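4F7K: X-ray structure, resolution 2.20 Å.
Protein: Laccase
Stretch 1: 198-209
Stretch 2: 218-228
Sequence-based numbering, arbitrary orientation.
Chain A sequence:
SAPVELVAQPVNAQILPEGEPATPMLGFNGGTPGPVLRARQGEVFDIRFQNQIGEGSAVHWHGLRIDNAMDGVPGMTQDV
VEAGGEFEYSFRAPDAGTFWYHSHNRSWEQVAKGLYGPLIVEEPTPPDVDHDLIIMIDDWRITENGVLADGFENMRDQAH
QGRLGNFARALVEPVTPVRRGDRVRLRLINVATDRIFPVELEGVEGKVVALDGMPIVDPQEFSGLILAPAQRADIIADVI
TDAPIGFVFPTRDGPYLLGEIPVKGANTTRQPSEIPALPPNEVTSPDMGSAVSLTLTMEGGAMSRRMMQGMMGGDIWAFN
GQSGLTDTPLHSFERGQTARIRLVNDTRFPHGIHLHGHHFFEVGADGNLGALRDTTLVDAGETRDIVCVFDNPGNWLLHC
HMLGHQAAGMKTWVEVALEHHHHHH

Stretch 1 198-209: PVELEGVEGKVV
Stretch 2 218-228: DPQEFSGLILA

Two antiparallel segments of the laccase chain, 198-209 and 218-228, pair at both ends and bury 875 Å² around Phe222. Pro219 (phi/psi -57/145) sets its CB 3.7 Å from Lys207 CB and 4.1 Å from Val209 CG1. Gln220 (-125/154; chi1 m, chi2 t) forms the hydrogen-bonded pair with Val208 (-61/121), CA-CA 5.1 Å: Val208 N donates to Gln220 O at 2.7 Å, Gln220 N to Val208 O at 3.0 Å, and both side chains share one face. Glu221 (-53/148; m, m) starts away, but its end returns, so that OE1 forms a salt bridge with Lys207 NZ at 2.8 Å; that lysine is m, m, t, with chi4 -94°. Phe222 (-99/-9; chi1 p, chi2 64°) points toward stretch 1. Leu201 CD2 lies over one ring face, 4.1 Å from the centroid of Phe222, while Val204 O meets the edge, 3.6 Å from Phe222 CZ. A type II turn, Phe222 to Leu225, closes with Leu225 N to Phe222 O at 3.0 Å; at Gly224 (70/6), the backbone N donates to Glu200 OE2 at 3.2 Å. Leu225 (-54/128; t, p) accepts at O from Val199 N at 2.9 Å; water 1 donates to Leu225 O (2.6 Å) and Glu200 OE2 (2.9 Å), bridging them. Ile226 (-125/132; m, t) faces Pro198 in a non-hydrogen-bonded pair, CA-CA 4.1 Å. Leu227 (m, t) places CD1 4.2 Å from Val199 CG2.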

# COMPACT_ATOMS: atom_id res chain seq x y z
N PRO A 198 12.40 6.31 2.49
CA PRO A 198 13.33 5.97 1.41
C PRO A 198 13.77 4.55 1.66
O PRO A 198 14.00 4.17 2.82
CB PRO A 198 14.52 6.90 1.61
CG PRO A 198 14.31 7.64 2.91
CD PRO A 198 13.03 7.11 3.56
N VAL A 199 13.85 3.74 0.60
CA VAL A 199 14.26 2.36 0.77
C VAL A 199 15.39 2.02 -0.19
O VAL A 199 15.18 2.00 -1.40
CB VAL A 199 13.12 1.36 0.55
CG1 VAL A 199 13.61 -0.05 0.89
CG2 VAL A 199 11.88 1.74 1.41
N GLU A 200 16.56 1.73 0.37
CA GLU A 200 17.70 1.24 -0.41
C GLU A 200 17.78 -0.28 -0.35
O GLU A 200 17.75 -0.88 0.74
CB GLU A 200 19.00 1.85 0.08
CG GLU A 200 19.17 3.29 -0.28
CD GLU A 200 19.11 3.57 -1.80
OE1 GLU A 200 19.56 2.71 -2.60
OE2 GLU A 200 18.62 4.66 -2.18
N LEU A 201 17.84 -0.91 -1.52
CA LEU A 201 18.05 -2.35 -1.58
C LEU A 201 19.51 -2.68 -1.59
O LEU A 201 20.26 -2.07 -2.31
CB LEU A 201 17.41 -2.95 -2.81
CG LEU A 201 16.04 -3.56 -2.59
CD1 LEU A 201 15.10 -2.55 -2.08
CD2 LEU A 201 15.58 -4.06 -3.93
N GLU A 202 19.91 -3.67 -0.79
CA GLU A 202 21.30 -4.17 -0.86
C GLU A 202 21.35 -5.66 -1.16
O GLU A 202 20.42 -6.39 -0.82
CB GLU A 202 22.05 -3.85 0.42
CG GLU A 202 22.25 -2.35 0.60
CD GLU A 202 23.03 -1.99 1.82
OE1 GLU A 202 23.50 -2.90 2.54
OE2 GLU A 202 23.16 -0.78 2.07
N GLY A 203 22.42 -6.09 -1.84
CA GLY A 203 22.66 -7.51 -2.15
C GLY A 203 21.91 -8.06 -3.35
O GLY A 203 21.95 -9.25 -3.62
N VAL A 204 21.23 -7.19 -4.08
CA VAL A 204 20.49 -7.61 -5.26
C VAL A 204 20.70 -6.62 -6.37
O VAL A 204 21.06 -5.46 -6.13
CB VAL A 204 18.95 -7.75 -5.03
CG1 VAL A 204 18.63 -8.85 -4.04
CG2 VAL A 204 18.34 -6.42 -4.62
N GLU A 205 20.42 -7.08 -7.59
CA GLU A 205 20.52 -6.24 -8.78
C GLU A 205 19.34 -6.49 -9.71
O GLU A 205 19.04 -7.64 -10.07
CB GLU A 205 21.83 -6.51 -9.53
CG GLU A 205 22.27 -5.38 -10.45
CD GLU A 205 23.69 -5.53 -10.94
OE1 GLU A 205 24.04 -6.62 -11.46
OE2 GLU A 205 24.47 -4.56 -10.82
N GLY A 206 18.68 -5.41 -10.10
CA GLY A 206 17.53 -5.49 -10.97
C GLY A 206 16.83 -4.16 -11.01
O GLY A 206 17.49 -3.11 -10.95
N LYS A 207 15.49 -4.18 -11.08
CA LYS A 207 14.72 -3.00 -11.45
C LYS A 207 13.33 -2.93 -10.85
O LYS A 207 12.65 -3.95 -10.70
CB LYS A 207 14.56 -2.92 -12.98
CG LYS A 207 15.82 -3.03 -13.80
CD LYS A 207 16.67 -1.76 -13.78
CE LYS A 207 18.03 -2.03 -14.49
NZ LYS A 207 19.09 -2.41 -13.47
N VAL A 208 12.90 -1.70 -10.54
CA VAL A 208 11.49 -1.42 -10.28
C VAL A 208 10.68 -1.75 -11.54
O VAL A 208 10.91 -1.16 -12.57
CB VAL A 208 11.23 0.06 -9.89
CG1 VAL A 208 9.76 0.29 -9.63
CG2 VAL A 208 12.03 0.45 -8.64
N VAL A 209 9.71 -2.65 -11.43
CA VAL A 209 8.86 -3.02 -12.55
C VAL A 209 7.39 -2.59 -12.43
O VAL A 209 6.67 -2.63 -13.43
CB VAL A 209 8.94 -4.53 -12.85
CG1 VAL A 209 10.37 -4.91 -13.23
CG2 VAL A 209 8.43 -5.36 -11.61
N ASP A 218 9.01 0.95 -19.00
CA ASP A 218 10.43 0.63 -18.94
C ASP A 218 10.89 0.51 -17.50
O ASP A 218 10.85 1.48 -16.77
CB ASP A 218 11.29 1.63 -19.72
CG ASP A 218 10.98 1.62 -21.19
OD1 ASP A 218 11.45 0.70 -21.91
OD2 ASP A 218 10.26 2.53 -21.64
N PRO A 219 11.34 -0.69 -17.11
CA PRO A 219 11.80 -0.95 -15.74
C PRO A 219 12.93 0.02 -15.37
O PRO A 219 13.72 0.41 -16.23
CB PRO A 219 12.29 -2.39 -15.80
CG PRO A 219 11.54 -3.00 -16.96
CD PRO A 219 11.48 -1.89 -17.96
N GLN A 220 12.98 0.43 -14.11
CA GLN A 220 13.86 1.54 -13.71
C GLN A 220 14.76 1.10 -12.59
O GLN A 220 14.40 0.20 -11.82
CB GLN A 220 13.03 2.75 -13.26
CG GLN A 220 11.90 3.08 -14.22
CD GLN A 220 10.97 4.20 -13.76
OE1 GLN A 220 10.60 4.30 -12.58
NE2 GLN A 220 10.58 5.05 -14.72
N GLU A 221 15.92 1.75 -12.49
CA GLU A 221 16.81 1.56 -11.34
C GLU A 221 16.03 1.81 -10.06
O GLU A 221 15.08 2.61 -10.03
CB GLU A 221 18.02 2.51 -11.42
CG GLU A 221 18.72 2.58 -12.80
CD GLU A 221 19.04 1.21 -13.41
OE1 GLU A 221 19.36 0.25 -12.66
OE2 GLU A 221 18.99 1.10 -14.67
N PHE A 222 16.39 1.10 -8.99
CA PHE A 222 15.64 1.22 -7.74
C PHE A 222 16.35 2.17 -6.77
O PHE A 222 15.80 2.54 -5.74
CB PHE A 222 15.31 -0.14 -7.13
CG PHE A 222 16.48 -1.09 -7.01
CD1 PHE A 222 17.57 -0.79 -6.19
CD2 PHE A 222 16.46 -2.30 -7.68
CE1 PHE A 222 18.63 -1.67 -6.06
CE2 PHE A 222 17.51 -3.20 -7.56
CZ PHE A 222 18.60 -2.88 -6.74
N SER A 223 17.57 2.57 -7.12
CA SER A 223 18.29 3.61 -6.40
C SER A 223 17.44 4.88 -6.22
O SER A 223 16.73 5.29 -7.13
CB SER A 223 19.58 3.94 -7.13
OG SER A 223 20.31 4.90 -6.40
N GLY A 224 17.54 5.49 -5.04
CA GLY A 224 16.71 6.64 -4.68
C GLY A 224 15.23 6.34 -4.44
O GLY A 224 14.47 7.27 -4.24
N LEU A 225 14.82 5.07 -4.45
CA LEU A 225 13.40 4.72 -4.22
C LEU A 225 12.83 5.31 -2.93
O LEU A 225 13.42 5.15 -1.85
CB LEU A 225 13.16 3.20 -4.20
CG LEU A 225 11.71 2.70 -4.03
CD1 LEU A 225 10.81 3.01 -5.23
CD2 LEU A 225 11.75 1.18 -3.79
N ILE A 226 11.69 5.99 -3.04
CA ILE A 226 10.96 6.47 -1.88
C ILE A 226 9.53 5.97 -1.89
O ILE A 226 8.87 6.06 -2.93
CB ILE A 226 10.92 8.01 -1.82
CG1 ILE A 226 12.33 8.59 -1.70
CG2 ILE A 226 10.06 8.46 -0.65
CD1 ILE A 226 12.47 10.01 -2.29
N LEU A 227 9.08 5.44 -0.76
CA LEU A 227 7.68 5.06 -0.61
C LEU A 227 6.99 5.91 0.42
O LEU A 227 7.38 5.91 1.60
CB LEU A 227 7.53 3.57 -0.26
CG LEU A 227 8.14 2.59 -1.26
CD1 LEU A 227 8.22 1.24 -0.58
CD2 LEU A 227 7.33 2.53 -2.57
N ALA A 228 5.99 6.68 -0.03
CA ALA A 228 5.12 7.36 0.92
C ALA A 228 4.11 6.37 1.50
O ALA A 228 3.98 5.24 1.00
CB ALA A 228 4.42 8.56 0.27
O HOH W 1 15.97 5.69 -1.49